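Local coordinates for acetoacetate decarboxylase (Sphingomonas wittichii, PDB 5UPB) that is an acetoacetate decarboxylase-like lyase that probably acts on oxo-acid substrates through a Schiff-base intermediate, as its family does, at the interface of chains A and B and the interface of chains A and C. Coordinates in Å, arbitrary orientation; residue numbers count along the deposited sequence, not the author numbering. Chains: chain A/B/C, Acetoacetate decarboxylase.

Contact 1: the interface of chains A and B. Residues chain A 208-211, 244-245; chain B 132-134.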
# COMPACT_ATOMS: atom_id res chain seq x y z
N ARG A 208 -20.43 -10.86 21.23
CA ARG A 208 -21.54 -11.28 20.39
C ARG A 208 -21.04 -12.03 19.16
O ARG A 208 -20.09 -11.60 18.51
CB ARG A 208 -22.41 -10.09 19.95
CG ARG A 208 -23.56 -10.52 19.07
CD ARG A 208 -24.42 -9.37 18.62
NE ARG A 208 -25.41 -9.86 17.66
CZ ARG A 208 -26.11 -9.10 16.84
NH1 ARG A 208 -25.93 -7.79 16.86
NH2 ARG A 208 -26.97 -9.66 15.99
N VAL A 209 -21.66 -13.15 18.84
CA VAL A 209 -21.42 -13.86 17.59
C VAL A 209 -22.78 -14.12 16.96
O VAL A 209 -23.76 -14.45 17.66
CB VAL A 209 -20.63 -15.17 17.77
CG1 VAL A 209 -19.21 -14.84 18.24
CG2 VAL A 209 -21.33 -16.11 18.79
N GLY A 210 -22.85 -13.99 15.65
CA GLY A 210 -24.11 -14.23 14.95
C GLY A 210 -23.86 -14.29 13.46
O GLY A 210 -22.72 -14.21 13.00
N ASP A 211 -24.94 -14.45 12.70
CA ASP A 211 -24.87 -14.59 11.24
C ASP A 211 -23.81 -15.60 10.83
O ASP A 211 -22.90 -15.32 10.05
CB ASP A 211 -24.64 -13.22 10.58
CG ASP A 211 -25.83 -12.29 10.78
OD1 ASP A 211 -26.91 -12.62 10.25
OD2 ASP A 211 -25.72 -11.28 11.51
N SER A 244 -20.23 -13.09 12.01
CA SER A 244 -20.01 -11.75 12.52
C SER A 244 -19.79 -11.79 14.02
O SER A 244 -20.33 -12.65 14.74
CB SER A 244 -21.17 -10.83 12.16
OG SER A 244 -21.28 -10.79 10.75
N TYR A 245 -19.04 -10.81 14.48
CA TYR A 245 -18.53 -10.80 15.83
C TYR A 245 -18.42 -9.39 16.35
O TYR A 245 -17.92 -8.50 15.67
CB TYR A 245 -17.13 -11.43 15.68
CG TYR A 245 -16.23 -11.56 16.86
CD1 TYR A 245 -16.72 -11.76 18.11
CD2 TYR A 245 -14.85 -11.43 16.70
CE1 TYR A 245 -15.88 -11.89 19.18
CE2 TYR A 245 -13.99 -11.54 17.76
CZ TYR A 245 -14.51 -11.77 19.01
OH TYR A 245 -13.66 -11.86 20.09
N HIS B 132 -19.75 -0.82 12.33
CA HIS B 132 -20.15 -2.20 12.13
C HIS B 132 -21.35 -2.50 13.03
O HIS B 132 -21.36 -2.09 14.20
CB HIS B 132 -19.01 -3.16 12.44
CG HIS B 132 -19.28 -4.57 12.04
ND1 HIS B 132 -20.19 -5.36 12.73
CD2 HIS B 132 -18.80 -5.33 11.03
CE1 HIS B 132 -20.25 -6.55 12.15
NE2 HIS B 132 -19.42 -6.56 11.12
N PRO B 133 -22.40 -3.14 12.52
CA PRO B 133 -23.61 -3.37 13.35
C PRO B 133 -23.36 -4.15 14.64
O PRO B 133 -24.14 -4.03 15.59
CB PRO B 133 -24.54 -4.15 12.42
CG PRO B 133 -24.10 -3.82 11.06
CD PRO B 133 -22.59 -3.57 11.13
N TYR B 134 -22.36 -5.01 14.68
CA TYR B 134 -22.05 -5.74 15.91
C TYR B 134 -21.16 -4.96 16.86
O TYR B 134 -20.84 -5.47 17.95
CB TYR B 134 -21.39 -7.07 15.57
CG TYR B 134 -22.31 -8.14 15.08
CD1 TYR B 134 -23.13 -7.94 13.99
CD2 TYR B 134 -22.27 -9.39 15.67
CE1 TYR B 134 -23.97 -8.92 13.55
CE2 TYR B 134 -23.08 -10.40 15.22
CZ TYR B 134 -23.91 -10.16 14.15
OH TYR B 134 -24.72 -11.19 13.69
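The phenol ring of B:Tyr134 lies between A:Arg208 and A:Ser244, which cover its two faces, while A:Gly210 and A:Asp211 meet it at the edge. On one face lies the guanidinium of A:Arg208, its CZ 3.7 Å from the centre of the B:Tyr134 ring. The two planes are only 12° apart, a cation-pi stack that suits a long side chain with a flat, charged end. With CG anti to the backbone N (chi1 180°) and the chain extended to NE, the arginine runs beside the ring, its CD 3.6 Å from B:Tyr134 CD2. On the opposite face the small A:Ser244 offers its CB, 3.5 Å from B:Tyr134 CZ, as a CH-pi partner; a short side chain probably lets the ring come close to the strand. The phenolic OH points at A:Asp211 OD2, in the ring plane, but the modelled separation is too short to interpret. Behind the ring, B:Tyr134 N donates to B:His132 ND1 (2.9 Å), which steadies the turn through B:Pro133. This inserted tyrosine is likely to contribute to holding chains A and B together. It projects from a loop of chain B onto strands 206-210 and 235-249 of chain A, neighbours here, and the two-fold symmetry repeats the insertion with the chains exchanged.

Contact 2: the interface of chains A and C. Residues chain A 3-5, 7; chain C 115, 120, 183, 185.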
# COMPACT_ATOMS: atom_id res chain seq x y z
N ALA A 3 -1.57 5.88 27.24
CA ALA A 3 -1.34 6.42 25.91
C ALA A 3 0.14 6.24 25.52
O ALA A 3 1.02 6.08 26.37
CB ALA A 3 -1.77 7.91 25.84
N THR A 4 0.40 6.22 24.22
CA THR A 4 1.68 5.83 23.62
C THR A 4 2.24 6.99 22.82
O THR A 4 1.63 8.06 22.72
CB THR A 4 1.49 4.63 22.69
OG1 THR A 4 0.76 5.06 21.53
CG2 THR A 4 0.73 3.50 23.38
N HIS A 5 3.43 6.77 22.22
CA HIS A 5 3.91 7.68 21.20
C HIS A 5 2.82 7.91 20.16
O HIS A 5 2.04 6.99 19.86
CB HIS A 5 5.14 7.13 20.44
CG HIS A 5 6.29 6.71 21.30
ND1 HIS A 5 6.96 7.58 22.12
CD2 HIS A 5 6.93 5.51 21.41
CE1 HIS A 5 7.95 6.94 22.73
NE2 HIS A 5 7.95 5.68 22.31
N LEU A 7 3.76 11.10 22.28
CA LEU A 7 3.29 11.73 23.51
C LEU A 7 3.33 13.25 23.39
O LEU A 7 4.39 13.84 23.20
CB LEU A 7 4.14 11.26 24.69
CG LEU A 7 4.06 9.78 25.05
CD1 LEU A 7 5.10 9.43 26.08
CD2 LEU A 7 2.64 9.45 25.55
N TRP C 115 11.14 1.91 18.28
CA TRP C 115 10.49 2.03 19.57
C TRP C 115 11.36 1.46 20.67
O TRP C 115 11.41 2.00 21.78
CB TRP C 115 9.13 1.30 19.59
CG TRP C 115 8.00 2.03 19.04
CD1 TRP C 115 7.92 2.63 17.82
CD2 TRP C 115 6.72 2.22 19.66
NE1 TRP C 115 6.68 3.19 17.64
CE2 TRP C 115 5.92 2.97 18.76
CE3 TRP C 115 6.18 1.86 20.89
CZ2 TRP C 115 4.61 3.34 19.05
CZ3 TRP C 115 4.87 2.24 21.19
CH2 TRP C 115 4.11 2.98 20.27
N PRO C 120 10.21 7.37 18.52
CA PRO C 120 8.76 7.26 18.25
C PRO C 120 8.45 7.17 16.76
O PRO C 120 8.75 8.10 16.00
CB PRO C 120 8.20 8.56 18.86
CG PRO C 120 9.29 9.13 19.69
CD PRO C 120 10.56 8.70 19.04
N HIS C 183 12.94 8.17 23.98
CA HIS C 183 12.09 7.92 25.14
C HIS C 183 11.59 6.50 24.94
O HIS C 183 10.65 6.28 24.17
CB HIS C 183 10.94 8.90 25.26
CG HIS C 183 10.04 8.61 26.42
ND1 HIS C 183 8.78 9.16 26.54
CD2 HIS C 183 10.22 7.84 27.52
CE1 HIS C 183 8.22 8.73 27.66
NE2 HIS C 183 9.08 7.93 28.27
N HIS C 185 9.51 3.81 25.80
CA HIS C 185 8.22 3.91 26.48
C HIS C 185 7.34 2.74 26.07
O HIS C 185 7.12 2.51 24.88
CB HIS C 185 7.57 5.26 26.14
CG HIS C 185 6.30 5.53 26.90
ND1 HIS C 185 5.06 5.49 26.30
CD2 HIS C 185 6.08 5.82 28.20
CE1 HIS C 185 4.14 5.79 27.20
NE2 HIS C 185 4.73 5.98 28.37
O HOH W 1 9.14 3.26 23.06
O HOH W 2 4.55 4.40 23.69
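A:His5 enters a niche lined by C:Trp115, C:Pro120 and C:His183. Its CG stands anti to the carbonyl carbon (chi1 -54°), which carries the imidazole toward C:Trp115 and C:Pro120. Its CD2 edge stands on the indole of C:Trp115, 3.7 Å from CD2 of that residue, with the ring planes 83° apart. C:Pro120 lays its CB against one face of the imidazole, 3.6 Å from A:His5 CG, and the backbone O of C:His183 sits at the ring's edge. A histidine suits the place because it gives an aromatic edge and face as well as a polar tip. Farther along, A:Leu7 CD1 touches two imidazoles, over the face of C:His185 and against the rim of C:His183, 3.6 Å from its CE1.

Water fixes the next layer. Water 1 lies in the A:His5 plane, 2.8 Å from NE2 of that residue, and also binds C:Trp115 O and the N and O of C:His185, tying the imidazole to two backbone segments. Water 2, above the other face of the A:His5 ring, joins A:His5 N to C:His185 ND1 (2.9 Å from the water). Within chain A, A:Thr4 OG1 donates to A:His5 O at 2.9 Å, bracing the backbone. The N-terminal arm is thus fastened across its neighbour, probably stabilising this pair of subunits.

Contact 3: the interface of chains A and C. Residues chain A 112, 115-116, 184-186; chain C 186-187.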
# COMPACT_ATOMS: atom_id res chain seq x y z
N ILE A 112 0.21 -2.07 17.62
CA ILE A 112 0.75 -1.66 18.90
C ILE A 112 -0.21 -1.98 20.04
O ILE A 112 0.21 -2.47 21.10
CB ILE A 112 1.10 -0.16 18.83
CG1 ILE A 112 2.37 0.03 17.93
CG2 ILE A 112 1.29 0.39 20.24
CD1 ILE A 112 3.64 -0.52 18.54
N TRP A 115 0.42 -5.52 20.71
CA TRP A 115 1.66 -5.84 21.42
C TRP A 115 1.53 -5.49 22.90
O TRP A 115 2.04 -6.22 23.76
CB TRP A 115 2.86 -5.09 20.81
CG TRP A 115 3.52 -5.69 19.60
CD1 TRP A 115 2.92 -6.09 18.44
CD2 TRP A 115 4.94 -5.92 19.41
NE1 TRP A 115 3.87 -6.58 17.54
CE2 TRP A 115 5.11 -6.47 18.11
CE3 TRP A 115 6.07 -5.71 20.21
CZ2 TRP A 115 6.36 -6.83 17.60
CZ3 TRP A 115 7.31 -6.07 19.70
CH2 TRP A 115 7.44 -6.62 18.40
N LEU A 116 0.88 -4.36 23.21
CA LEU A 116 0.75 -3.94 24.60
C LEU A 116 -0.03 -4.94 25.41
O LEU A 116 0.15 -5.04 26.63
CB LEU A 116 0.08 -2.58 24.68
CG LEU A 116 0.95 -1.45 24.10
CD1 LEU A 116 0.09 -0.17 23.88
CD2 LEU A 116 2.10 -1.14 25.05
N ARG A 184 3.11 -10.39 26.77
CA ARG A 184 3.47 -8.99 26.73
C ARG A 184 4.97 -8.94 26.88
O ARG A 184 5.51 -9.26 27.95
CB ARG A 184 2.71 -8.19 27.77
CG ARG A 184 3.06 -6.74 27.80
CD ARG A 184 2.22 -6.05 28.84
NE ARG A 184 2.29 -4.61 28.65
CZ ARG A 184 3.10 -3.88 29.37
NH1 ARG A 184 3.86 -4.46 30.26
NH2 ARG A 184 3.19 -2.55 29.19
N HIS A 185 5.65 -8.58 25.79
CA HIS A 185 7.09 -8.77 25.69
C HIS A 185 7.71 -7.51 25.11
O HIS A 185 7.23 -7.01 24.09
CB HIS A 185 7.39 -9.99 24.79
CG HIS A 185 8.85 -10.36 24.75
ND1 HIS A 185 9.64 -10.12 23.66
CD2 HIS A 185 9.64 -10.96 25.67
CE1 HIS A 185 10.87 -10.54 23.90
NE2 HIS A 185 10.90 -11.04 25.12
N TRP A 186 8.74 -6.99 25.78
CA TRP A 186 9.39 -5.75 25.35
C TRP A 186 10.86 -5.88 25.68
O TRP A 186 11.32 -5.51 26.77
CB TRP A 186 8.77 -4.52 26.02
CG TRP A 186 9.11 -3.21 25.36
CD1 TRP A 186 9.77 -2.15 25.93
CD2 TRP A 186 8.83 -2.83 24.00
NE1 TRP A 186 9.89 -1.12 25.02
CE2 TRP A 186 9.34 -1.51 23.83
CE3 TRP A 186 8.20 -3.46 22.92
CZ2 TRP A 186 9.24 -0.81 22.62
CZ3 TRP A 186 8.11 -2.77 21.71
CH2 TRP A 186 8.63 -1.45 21.57
N TRP C 186 6.80 2.05 27.08
CA TRP C 186 5.98 0.86 26.87
C TRP C 186 4.92 0.91 27.95
O TRP C 186 5.13 0.41 29.07
CB TRP C 186 6.82 -0.41 26.94
CG TRP C 186 6.12 -1.60 26.37
CD1 TRP C 186 5.80 -2.76 27.01
CD2 TRP C 186 5.64 -1.73 25.03
NE1 TRP C 186 5.16 -3.62 26.14
CE2 TRP C 186 5.05 -3.01 24.91
CE3 TRP C 186 5.66 -0.88 23.90
CZ2 TRP C 186 4.45 -3.46 23.72
CZ3 TRP C 186 5.10 -1.34 22.71
CH2 TRP C 186 4.48 -2.62 22.63
N PRO C 187 3.81 1.60 27.70
CA PRO C 187 2.86 1.89 28.78
C PRO C 187 2.01 0.69 29.14
O PRO C 187 1.77 -0.21 28.34
CB PRO C 187 2.00 3.03 28.22
CG PRO C 187 2.03 2.78 26.72
CD PRO C 187 3.45 2.27 26.43
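C:Trp186 and A:Trp186 lie face to face across the two-fold, their six-membered ring centres 3.8 Å apart and their planes essentially parallel, a stack likely to contribute to joining chains A and C. C:Trp186 hides the most surface in this patch. Its other face is covered by A:Leu116, which places CD2 over the centre of the indole, 3.5 Å from C:Trp186 CE2; the two-fold gives A:Trp186 the same cover from chain C. The ring is therefore held between an aromatic and an aliphatic surface, and a broad flat residue suits a slot of that shape. At its edge A:Trp115 CB comes within 3.5 Å of C:Trp186 CH2, which probably limits how far the indole can slide in.

A chi1 of -164° turns each indole away from its backbone N and off the end of strand 179-186, toward its mate. The edge of A:Trp186 meets CE3 of A:Trp115 in plane, a second-shell support from helix 108-116. With an alanine in place of A:Trp186, the indole of C:Trp186 would probably lose the cover of one face and become freer to turn.

A:Arg184 and C:Trp186 pass in opposite directions, their flat groups turned 30° apart; C:Trp186 CD1 lies over one guanidinium face, toward its rim, 3.4 Å from A:Arg184 NH2. A:Arg184 NE donates to A:Leu116 O at 3.0 Å, in the guanidinium plane, which settles the rotation of the group. Its NH2 then reaches across to C:Pro187 O at 2.9 Å, approaching from above the carbonyl plane, with a bent 134° angle at the hydrogen.

Contacts 2 and 3 belong to one interface, that of chains A and C, their C-alpha centres about 11 Å apart. Both draw on helix 108-116 and strand 179-186: Trp115 and His185 appear in chain C for contact 2 and in chain A for contact 3. The same elements receive a partner's N-terminal arm, while helix 108-116 flanks the tryptophan pair that strand 179-186 itself carries. Contact 1 joins chain A to chain B, its C-alpha centre about 33 Å from that of contact 2 and 28 Å from that of contact 3. Chain A thus meets neighbours through two separate surfaces, consistent with a four-chain assembly, although the structure alone does not prove it in solution.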